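Local structure of uncharacterized protein (Pectobacterium carotovorum, 2PH0) at residues Thr26-Phe29 with Ala30-Ala34; Glu33-Thr37 with Ala38-Leu42; Asp49-Trp52 with Asp53-Thr57; Glu7-Ala10 with Thr11-Gly15. The protein probably binds and carries haem in the cytosol, as a member of the ChuX/HutX family of haem-utilisation proteins. All coordinates share one frame; numbering follows the deposited sequence.

How the contacts relate
Along the chain come contacts 4, 1, 2 and 3 in turn. The first three gather on one side. Contact 4 lies at the C-terminal end of helix 5-10, contact 1 opens helix 28-33, and contact 2, which shares E33 and A34 with it, turns the chain into strand 40-44, outermost in the six-stranded sheet. Contacts 1 and 2 have centres about 10 Å apart and pack through V32 on C40; L9 of contact 4 touches V31 and A34. Contact 3, on helix 48-55, lies across the chain's centre from contacts 1 and 4, about 24 Å from contact 1 between centres. Contacts 1 and 3 put helices on different sheet strands; contact 4 packs on helix 17-23.

Contact 1. Residues Thr26-Phe29 with Ala30-Ala34; sequences TSLF and AVVEA
S27 and A30 stand at the start of helix 28-33, where V32 N donates to L28 O at 3.0 Å, E33 N donates to F29 O at 2.8 Å, and the bond from V31 N to S27 O is weak. S27 is the N-cap: with chi1 at 67° its OG lies between the backbone N and the carbonyl carbon, turned toward the first turn of the helix, and accepts from A30 N at 3.2 Å with an N-H...O angle of 152°. One of the N-H groups that the first turn leaves without a helical carbonyl is thereby met. Just before the cap, T26 leans on the same turn. Its OG1 comes as close as 3.0 Å to the A30 methyl CB, while its CG2 meets V31 CG2 at 4.1 Å, a loose contact between the two positions (N' and N4) of a hydrophobic staple. Further along the helix, L28 CD2 touches V32 CG2 at 3.5 Å, one branch of each residue doing the work. F29 and E33 make a further i to i+4 pair. E33 CB lies over one face of the ring, towards its rim, and the extended chain carries OE2 to 3.5 Å from F29 CE2, the carboxylate turned 57° from the ring plane. The F29 ring also stacks with H107 and meets F126 edge-to-face, which probably limits its rotation. V31 packs on I20 and A21 of helix 17-23, whereas V32 rests on A109 and I111 of strand 107-115.

Contact 2. Residues Glu33-Thr37 with Ala38-Leu42; sequences EALPT and AQCTL
P36 and Q39 close a type I beta turn with T37 and A38 at its corners: Q39 N donates to P36 O at 2.8 Å. One residue on, C40 N reaches T37 O at 3.4 Å in a weak bond, so a second turn of the same backbone shape overlaps the first before strand 40-44 begins. A water adds to this polar group. It donates to T37 O at 2.8 Å and is also hydrogen-bonded to T41 OG1, linking the turn to the start of strand 40-44. T37 CA contributes a CA-H...O contact to C40 O at 3.6 Å.

The remaining contacts are apolar or dispersive. L35 CB meets C40 CB at 3.9 Å, both residues being buried, and L42 CD1 lies 4.0 Å from E33 CA. The Q39 side chain crosses the proline ring obliquely, NE2 being 3.8 Å from P36 CG and OE1 nearest CD. With chi1 at -67° CG stands beside the backbone N, and the extended chain beyond it crosses L35 at about a right angle to end at N12, whose OD1 accepts from NE2. L35 also packs on I111, and C40 on A109, both in strand 107-115.

Since T37 O serves both the weak C40 bond and the water, the second turn probably owes part of its stability to solvent, while the bond to N12 probably fixes the rotation of the Q39 amide, with P36 packing along its way.

Contact 3. Residues Asp49-Trp52 with Asp53-Thr57; sequences DQVW and DTIAT
T54 chi1 of -56° sets OG1 beside its own backbone N, from where the hydroxyl turns back along helix 48-55 to donate to Q50 O at 2.7 Å. T54 N donates to that oxygen too, at 3.3 Å, and the two donors approach from opposite faces of the carbonyl plane, so Q50 O is held by two bonds. D53, with chi1 at -74°, likewise bends its carboxylate back over the preceding turn. There OD2 lies 2.7 Å from D49 O, a meeting of two acceptors and no hydrogen bond. An ionised carboxylate would find this place unfavourable, and its affinity for a proton might rise. D53 N meanwhile makes the ordinary helical bond to D49 O, which I55 N repeats on V51 O and A56 N, at 3.0 Å, on W52 O. On the buried side V51 and I55 lie side by side and point the same way, CG1 of the valine 3.7 Å from CD1 of the isoleucine. After the helix, T57 OG1 donates to T54 O at 2.6 Å.

The helix is wedged between several elements: V51 and I55 pack on F125 and V123 of strand 118-126, and T54 meets L157 of helix 148-160. W52 meets F88 of strand 87-90 edge-to-face, its NE1 bonded to P79 O, while D49 OD1 is bonded to H83 NE2 of strand 81-84.

Contact 4. Residues Glu7-Ala10 with Thr11-Gly15; sequences ELLA and TNPDG
L8 and T11 meet at the C-terminal end of helix 5-10, where the chain turns towards helix 17-23, and the contact is this exit, a tightened turn followed by a residue of left-handed conformation and a proline. The tightening appears in two bonds that span three residues instead of four: T11 N donates to L8 O at 3.1 Å and N12 N to L9 O at 3.0 Å. L8 O takes a second bond, a short one of 2.5 Å from T11 OG1. The two donors approach differently, the hydroxyl lying in the carbonyl plane and the amide N well above it. The threonine is set for this by a chi1 of 67°, which places OG1 between its backbone N and carbonyl carbon, over the preceding turn. The same torsion leaves the methyl CG2 lying 3.3 Å from E7 O, so the two branches cover successive carbonyls. N12 takes positive phi, 53°, and breaks the helical path. P13, which has no N-H to offer, then brings its CD to 3.4 Å from L8 O and 3.7 Å from L9 O, laying a CH2 group across carbonyls at the end of the helix. Its CG meets L9 CD2 at 4.2 Å, a looser apolar contact.

L8, L9 and P13 all rest on I20 of helix 17-23, and L8 also touches M3 and Y24. Beyond the proline, R113 of strand 107-115 donates through NH2 to both P13 O and G15 O, and the D14 backbone bonds to M116, so the loop runs on against the end of that strand.

Contact 1. Residues Thr26-Phe29 with Ala30-Ala34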
loop_
_atom_site.group_PDB
_atom_site.type_symbol
_atom_site.label_atom_id
_atom_site.label_comp_id
_atom_site.label_asym_id
_atom_site.label_seq_id
_atom_site.Cartn_x
_atom_site.Cartn_y
_atom_site.Cartn_z
ATOM N N THR B 26 -1.582 9.388 19.326
ATOM C CA THR B 26 -1.025 8.071 19.588
ATOM C C THR B 26 -1.111 7.225 18.320
ATOM O O THR B 26 -1.564 7.702 17.280
ATOM C CB THR B 26 -1.782 7.380 20.731
ATOM O OG1 THR B 26 -1.125 6.153 21.066
ATOM C CG2 THR B 26 -3.223 7.097 20.318
ATOM N N SER B 27 -0.679 5.973 18.408
ATOM C CA SER B 27 -0.698 5.083 17.252
ATOM C C SER B 27 -2.067 4.451 17.018
ATOM O O SER B 27 -2.952 4.506 17.879
ATOM C CB SER B 27 0.337 3.970 17.430
ATOM O OG SER B 27 -0.030 3.106 18.498
ATOM N N LEU B 28 -2.229 3.857 15.839
ATOM C CA LEU B 28 -3.467 3.186 15.480
ATOM C C LEU B 28 -3.630 1.964 16.389
ATOM O O LEU B 28 -4.746 1.635 16.814
ATOM C CB LEU B 28 -3.422 2.731 14.016
ATOM C CG LEU B 28 -4.740 2.582 13.244
ATOM C CD1 LEU B 28 -4.503 1.707 12.020
ATOM C CD2 LEU B 28 -5.818 1.966 14.110
ATOM N N PHE B 29 -2.529 1.286 16.701
ATOM C CA PHE B 29 -2.642 0.111 17.560
ATOM C C PHE B 29 -3.139 0.484 18.949
ATOM O O PHE B 29 -3.896 -0.269 19.569
ATOM C CB PHE B 29 -1.314 -0.630 17.709
ATOM C CG PHE B 29 -1.425 -1.875 18.559
ATOM C CD1 PHE B 29 -2.190 -2.957 18.129
ATOM C CD2 PHE B 29 -0.804 -1.944 19.804
ATOM C CE1 PHE B 29 -2.338 -4.092 18.925
ATOM C CE2 PHE B 29 -0.945 -3.077 20.608
ATOM C CZ PHE B 29 -1.714 -4.152 20.167
ATOM N N ALA B 30 -2.700 1.636 19.441
ATOM C CA ALA B 30 -3.115 2.099 20.763
ATOM C C ALA B 30 -4.640 2.227 20.796
ATOM O O ALA B 30 -5.290 1.810 21.759
ATOM C CB ALA B 30 -2.455 3.443 21.081
ATOM N N VAL B 31 -5.204 2.792 19.733
ATOM C CA VAL B 31 -6.646 2.954 19.635
ATOM C C VAL B 31 -7.345 1.597 19.566
ATOM O O VAL B 31 -8.316 1.361 20.276
ATOM C CB VAL B 31 -7.029 3.781 18.387
ATOM C CG1 VAL B 31 -8.530 3.915 18.287
ATOM C CG2 VAL B 31 -6.382 5.152 18.468
ATOM N N VAL B 32 -6.839 0.701 18.722
ATOM C CA VAL B 32 -7.439 -0.623 18.568
ATOM C C VAL B 32 -7.400 -1.442 19.852
ATOM O O VAL B 32 -8.360 -2.144 20.189
ATOM C CB VAL B 32 -6.747 -1.387 17.422
ATOM C CG1 VAL B 32 -7.220 -2.832 17.367
ATOM C CG2 VAL B 32 -7.055 -0.681 16.108
ATOM N N GLU B 33 -6.286 -1.330 20.567
ATOM C CA GLU B 33 -6.062 -2.028 21.826
ATOM C C GLU B 33 -7.060 -1.561 22.884
ATOM O O GLU B 33 -7.342 -2.275 23.852
ATOM C CB GLU B 33 -4.627 -1.741 22.281
ATOM C CG GLU B 33 -4.191 -2.352 23.583
ATOM C CD GLU B 33 -2.706 -2.141 23.818
ATOM O OE1 GLU B 33 -2.266 -0.967 23.881
ATOM O OE2 GLU B 33 -1.979 -3.151 23.933
ATOM N N ALA B 34 -7.590 -0.359 22.689
ATOM C CA ALA B 34 -8.546 0.227 23.622
ATOM C C ALA B 34 -10.006 -0.023 23.253
ATOM O O ALA B 34 -10.907 0.369 23.994
ATOM C CB ALA B 34 -8.300 1.719 23.733
#

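Contact 2. Residues Glu33-Thr37 with Ala38-Leu42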
loop_
_atom_site.group_PDB
_atom_site.type_symbol
_atom_site.label_atom_id
_atom_site.label_comp_id
_atom_site.label_asym_id
_atom_site.label_seq_id
_atom_site.Cartn_x
_atom_site.Cartn_y
_atom_site.Cartn_z
ATOM N N GLU B 33 -6.286 -1.330 20.567
ATOM C CA GLU B 33 -6.062 -2.028 21.826
ATOM C C GLU B 33 -7.060 -1.561 22.884
ATOM O O GLU B 33 -7.342 -2.275 23.852
ATOM C CB GLU B 33 -4.627 -1.741 22.281
ATOM C CG GLU B 33 -4.191 -2.352 23.583
ATOM C CD GLU B 33 -2.706 -2.141 23.818
ATOM O OE1 GLU B 33 -2.266 -0.967 23.881
ATOM O OE2 GLU B 33 -1.979 -3.151 23.933
ATOM N N ALA B 34 -7.590 -0.359 22.689
ATOM C CA ALA B 34 -8.546 0.227 23.622
ATOM C C ALA B 34 -10.006 -0.023 23.253
ATOM O O ALA B 34 -10.907 0.369 23.994
ATOM C CB ALA B 34 -8.300 1.719 23.733
ATOM N N LEU B 35 -10.249 -0.662 22.114
ATOM C CA LEU B 35 -11.623 -0.934 21.695
ATOM C C LEU B 35 -12.314 -1.918 22.615
ATOM O O LEU B 35 -11.666 -2.721 23.285
ATOM C CB LEU B 35 -11.665 -1.519 20.278
ATOM C CG LEU B 35 -11.409 -0.593 19.093
ATOM C CD1 LEU B 35 -11.006 -1.424 17.869
ATOM C CD2 LEU B 35 -12.657 0.235 18.820
ATOM N N PRO B 36 -13.651 -1.844 22.681
ATOM C CA PRO B 36 -14.424 -2.762 23.524
ATOM C C PRO B 36 -14.119 -4.168 23.013
ATOM O O PRO B 36 -14.039 -4.375 21.799
ATOM C CB PRO B 36 -15.860 -2.358 23.228
ATOM C CG PRO B 36 -15.745 -0.874 23.040
ATOM C CD PRO B 36 -14.506 -0.763 22.157
ATOM N N THR B 37 -13.955 -5.136 23.907
ATOM C CA THR B 37 -13.641 -6.483 23.451
ATOM C C THR B 37 -14.737 -7.092 22.597
ATOM O O THR B 37 -14.487 -8.042 21.859
ATOM C CB THR B 37 -13.348 -7.449 24.622
ATOM O OG1 THR B 37 -14.488 -7.531 25.481
ATOM C CG2 THR B 37 -12.135 -6.978 25.407
ATOM N N ALA B 38 -15.946 -6.548 22.684
ATOM C CA ALA B 38 -17.049 -7.065 21.886
ATOM C C ALA B 38 -16.819 -6.682 20.428
ATOM O O ALA B 38 -17.448 -7.222 19.531
ATOM C CB ALA B 38 -18.370 -6.478 22.367
ATOM N N GLN B 39 -15.904 -5.748 20.199
ATOM C CA GLN B 39 -15.628 -5.287 18.841
ATOM C C GLN B 39 -14.222 -5.636 18.373
ATOM O O GLN B 39 -13.884 -5.448 17.201
ATOM C CB GLN B 39 -15.795 -3.772 18.766
ATOM C CG GLN B 39 -17.205 -3.261 18.952
ATOM C CD GLN B 39 -17.235 -1.784 19.304
ATOM O OE1 GLN B 39 -16.453 -0.993 18.781
ATOM N NE2 GLN B 39 -18.149 -1.404 20.189
ATOM N N CYS B 40 -13.399 -6.143 19.281
ATOM C CA CYS B 40 -12.027 -6.450 18.916
ATOM C C CYS B 40 -11.376 -7.616 19.643
ATOM O O CYS B 40 -11.514 -7.778 20.862
ATOM C CB CYS B 40 -11.177 -5.186 19.096
ATOM S SG CYS B 40 -9.427 -5.349 18.653
ATOM N N THR B 41 -10.677 -8.430 18.856
ATOM C CA THR B 41 -9.933 -9.580 19.342
ATOM C C THR B 41 -8.510 -9.354 18.838
ATOM O O THR B 41 -8.303 -9.169 17.637
ATOM C CB THR B 41 -10.460 -10.890 18.743
ATOM O OG1 THR B 41 -11.860 -11.004 19.010
ATOM C CG2 THR B 41 -9.742 -12.077 19.362
ATOM N N LEU B 42 -7.542 -9.361 19.751
ATOM C CA LEU B 42 -6.140 -9.146 19.386
ATOM C C LEU B 42 -5.317 -10.429 19.374
ATOM O O LEU B 42 -5.610 -11.381 20.092
ATOM C CB LEU B 42 -5.504 -8.153 20.360
ATOM C CG LEU B 42 -6.193 -6.790 20.470
ATOM C CD1 LEU B 42 -5.674 -6.051 21.690
ATOM C CD2 LEU B 42 -5.947 -5.987 19.201
HETATM O O HOH W 1 -12.794 -10.244 21.802
#

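Contact 3. Residues Asp49-Trp52 with Asp53-Thr57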
loop_
_atom_site.group_PDB
_atom_site.type_symbol
_atom_site.label_atom_id
_atom_site.label_comp_id
_atom_site.label_asym_id
_atom_site.label_seq_id
_atom_site.Cartn_x
_atom_site.Cartn_y
_atom_site.Cartn_z
ATOM N N ASP B 49 1.231 -16.163 9.544
ATOM C CA ASP B 49 1.057 -17.166 8.502
ATOM C C ASP B 49 -0.260 -17.921 8.620
ATOM O O ASP B 49 -0.909 -18.225 7.616
ATOM C CB ASP B 49 2.228 -18.153 8.523
ATOM C CG ASP B 49 3.568 -17.458 8.421
ATOM O OD1 ASP B 49 3.679 -16.510 7.609
ATOM O OD2 ASP B 49 4.506 -17.857 9.143
ATOM N N GLN B 50 -0.638 -18.237 9.851
ATOM C CA GLN B 50 -1.877 -18.946 10.109
ATOM C C GLN B 50 -3.034 -18.078 9.627
ATOM O O GLN B 50 -3.947 -18.548 8.945
ATOM C CB GLN B 50 -2.017 -19.201 11.608
ATOM C CG GLN B 50 -3.205 -20.061 11.993
ATOM C CD GLN B 50 -3.303 -20.252 13.492
ATOM O OE1 GLN B 50 -2.313 -20.575 14.148
ATOM N NE2 GLN B 50 -4.497 -20.056 14.042
ATOM N N VAL B 51 -2.978 -16.802 9.986
ATOM C CA VAL B 51 -4.014 -15.852 9.605
ATOM C C VAL B 51 -4.089 -15.619 8.098
ATOM O O VAL B 51 -5.156 -15.717 7.504
ATOM C CB VAL B 51 -3.797 -14.503 10.332
ATOM C CG1 VAL B 51 -4.716 -13.416 9.745
ATOM C CG2 VAL B 51 -4.057 -14.682 11.817
ATOM N N TRP B 52 -2.957 -15.321 7.470
ATOM C CA TRP B 52 -2.952 -15.072 6.038
ATOM C C TRP B 52 -3.419 -16.272 5.215
ATOM O O TRP B 52 -4.246 -16.123 4.316
ATOM C CB TRP B 52 -1.553 -14.640 5.583
ATOM C CG TRP B 52 -1.506 -14.216 4.154
ATOM C CD1 TRP B 52 -1.434 -15.027 3.059
ATOM C CD2 TRP B 52 -1.578 -12.876 3.657
ATOM N NE1 TRP B 52 -1.459 -14.273 1.909
ATOM C CE2 TRP B 52 -1.545 -12.949 2.248
ATOM C CE3 TRP B 52 -1.668 -11.616 4.267
ATOM C CZ2 TRP B 52 -1.599 -11.813 1.436
ATOM C CZ3 TRP B 52 -1.721 -10.486 3.456
ATOM C CH2 TRP B 52 -1.687 -10.594 2.057
ATOM N N ASP B 53 -2.889 -17.455 5.511
ATOM C CA ASP B 53 -3.273 -18.656 4.773
ATOM C C ASP B 53 -4.779 -18.887 4.834
ATOM O O ASP B 53 -5.398 -19.251 3.836
ATOM C CB ASP B 53 -2.542 -19.888 5.319
ATOM C CG ASP B 53 -1.079 -19.922 4.917
ATOM O OD1 ASP B 53 -0.797 -19.766 3.711
ATOM O OD2 ASP B 53 -0.215 -20.112 5.797
ATOM N N THR B 54 -5.359 -18.663 6.009
ATOM C CA THR B 54 -6.795 -18.845 6.198
ATOM C C THR B 54 -7.613 -17.852 5.371
ATOM O O THR B 54 -8.524 -18.247 4.639
ATOM C CB THR B 54 -7.174 -18.692 7.677
ATOM O OG1 THR B 54 -6.407 -19.613 8.458
ATOM C CG2 THR B 54 -8.653 -18.981 7.881
ATOM N N ILE B 55 -7.285 -16.568 5.470
ATOM C CA ILE B 55 -8.027 -15.565 4.720
ATOM C C ILE B 55 -7.923 -15.866 3.230
ATOM O O ILE B 55 -8.862 -15.624 2.466
ATOM C CB ILE B 55 -7.510 -14.129 5.012
ATOM C CG1 ILE B 55 -7.596 -13.832 6.509
ATOM C CG2 ILE B 55 -8.347 -13.104 4.236
ATOM C CD1 ILE B 55 -6.888 -12.545 6.933
ATOM N N ALA B 56 -6.793 -16.441 2.825
ATOM C CA ALA B 56 -6.571 -16.776 1.424
ATOM C C ALA B 56 -7.570 -17.811 0.901
ATOM O O ALA B 56 -7.565 -18.138 -0.286
ATOM C CB ALA B 56 -5.148 -17.278 1.232
ATOM N N THR B 57 -8.427 -18.317 1.783
ATOM C CA THR B 57 -9.432 -19.311 1.394
ATOM C C THR B 57 -10.854 -18.756 1.499
ATOM O O THR B 57 -11.821 -19.477 1.258
ATOM C CB THR B 57 -9.366 -20.579 2.291
ATOM O OG1 THR B 57 -9.803 -20.259 3.618
ATOM C CG2 THR B 57 -7.951 -21.118 2.362
#

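Contact 4. Residues Glu7-Ala10 with Thr11-Gly15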
loop_
_atom_site.group_PDB
_atom_site.type_symbol
_atom_site.label_atom_id
_atom_site.label_comp_id
_atom_site.label_asym_id
_atom_site.label_seq_id
_atom_site.Cartn_x
_atom_site.Cartn_y
_atom_site.Cartn_z
ATOM N N GLU B 7 -13.177 6.069 26.927
ATOM C CA GLU B 7 -14.556 6.547 26.988
ATOM C C GLU B 7 -15.094 6.883 25.602
ATOM O O GLU B 7 -16.269 6.653 25.307
ATOM C CB GLU B 7 -14.647 7.777 27.888
ATOM C CG GLU B 7 -14.279 7.501 29.336
ATOM C CD GLU B 7 -14.292 8.754 30.185
ATOM O OE1 GLU B 7 -13.703 9.765 29.749
ATOM O OE2 GLU B 7 -14.882 8.726 31.287
ATOM N N LEU B 8 -14.237 7.433 24.749
ATOM C CA LEU B 8 -14.663 7.782 23.403
ATOM C C LEU B 8 -15.036 6.537 22.609
ATOM O O LEU B 8 -16.059 6.504 21.927
ATOM C CB LEU B 8 -13.551 8.533 22.657
ATOM C CG LEU B 8 -13.835 8.734 21.166
ATOM C CD1 LEU B 8 -15.089 9.588 20.999
ATOM C CD2 LEU B 8 -12.640 9.389 20.493
ATOM N N LEU B 9 -14.200 5.508 22.694
ATOM C CA LEU B 9 -14.449 4.288 21.939
ATOM C C LEU B 9 -15.707 3.554 22.370
ATOM O O LEU B 9 -16.352 2.894 21.559
ATOM C CB LEU B 9 -13.226 3.368 22.020
ATOM C CG LEU B 9 -11.984 3.985 21.371
ATOM C CD1 LEU B 9 -10.788 3.052 21.528
ATOM C CD2 LEU B 9 -12.268 4.257 19.901
ATOM N N ALA B 10 -16.068 3.682 23.640
ATOM C CA ALA B 10 -17.269 3.026 24.146
ATOM C C ALA B 10 -18.549 3.683 23.614
ATOM O O ALA B 10 -19.635 3.107 23.716
ATOM C CB ALA B 10 -17.267 3.034 25.663
ATOM N N THR B 11 -18.426 4.885 23.058
ATOM C CA THR B 11 -19.581 5.583 22.502
ATOM C C THR B 11 -19.753 5.120 21.062
ATOM O O THR B 11 -20.622 5.598 20.339
ATOM C CB THR B 11 -19.401 7.116 22.511
ATOM O OG1 THR B 11 -18.358 7.486 21.600
ATOM C CG2 THR B 11 -19.048 7.599 23.904
ATOM N N ASN B 12 -18.898 4.188 20.658
ATOM C CA ASN B 12 -18.923 3.622 19.317
ATOM C C ASN B 12 -18.878 4.636 18.182
ATOM O O ASN B 12 -19.844 4.783 17.436
ATOM C CB ASN B 12 -20.159 2.737 19.143
ATOM C CG ASN B 12 -20.273 1.682 20.219
ATOM O OD1 ASN B 12 -19.307 0.986 20.526
ATOM N ND2 ASN B 12 -21.464 1.552 20.795
ATOM N N PRO B 13 -17.752 5.348 18.027
ATOM C CA PRO B 13 -17.655 6.332 16.945
ATOM C C PRO B 13 -17.615 5.596 15.603
ATOM O O PRO B 13 -17.094 4.483 15.522
ATOM C CB PRO B 13 -16.352 7.060 17.264
ATOM C CG PRO B 13 -15.515 5.976 17.867
ATOM C CD PRO B 13 -16.490 5.268 18.784
ATOM N N ASP B 14 -18.170 6.206 14.559
ATOM C CA ASP B 14 -18.200 5.570 13.244
ATOM C C ASP B 14 -17.273 6.188 12.203
ATOM O O ASP B 14 -17.462 5.983 11.003
ATOM C CB ASP B 14 -19.629 5.557 12.694
ATOM C CG ASP B 14 -20.292 6.915 12.759
ATOM O OD1 ASP B 14 -19.645 7.911 12.373
ATOM O OD2 ASP B 14 -21.463 6.986 13.191
ATOM N N GLY B 15 -16.285 6.951 12.656
ATOM C CA GLY B 15 -15.341 7.551 11.729
ATOM C C GLY B 15 -14.178 6.590 11.592
ATOM O O GLY B 15 -14.310 5.430 11.965
#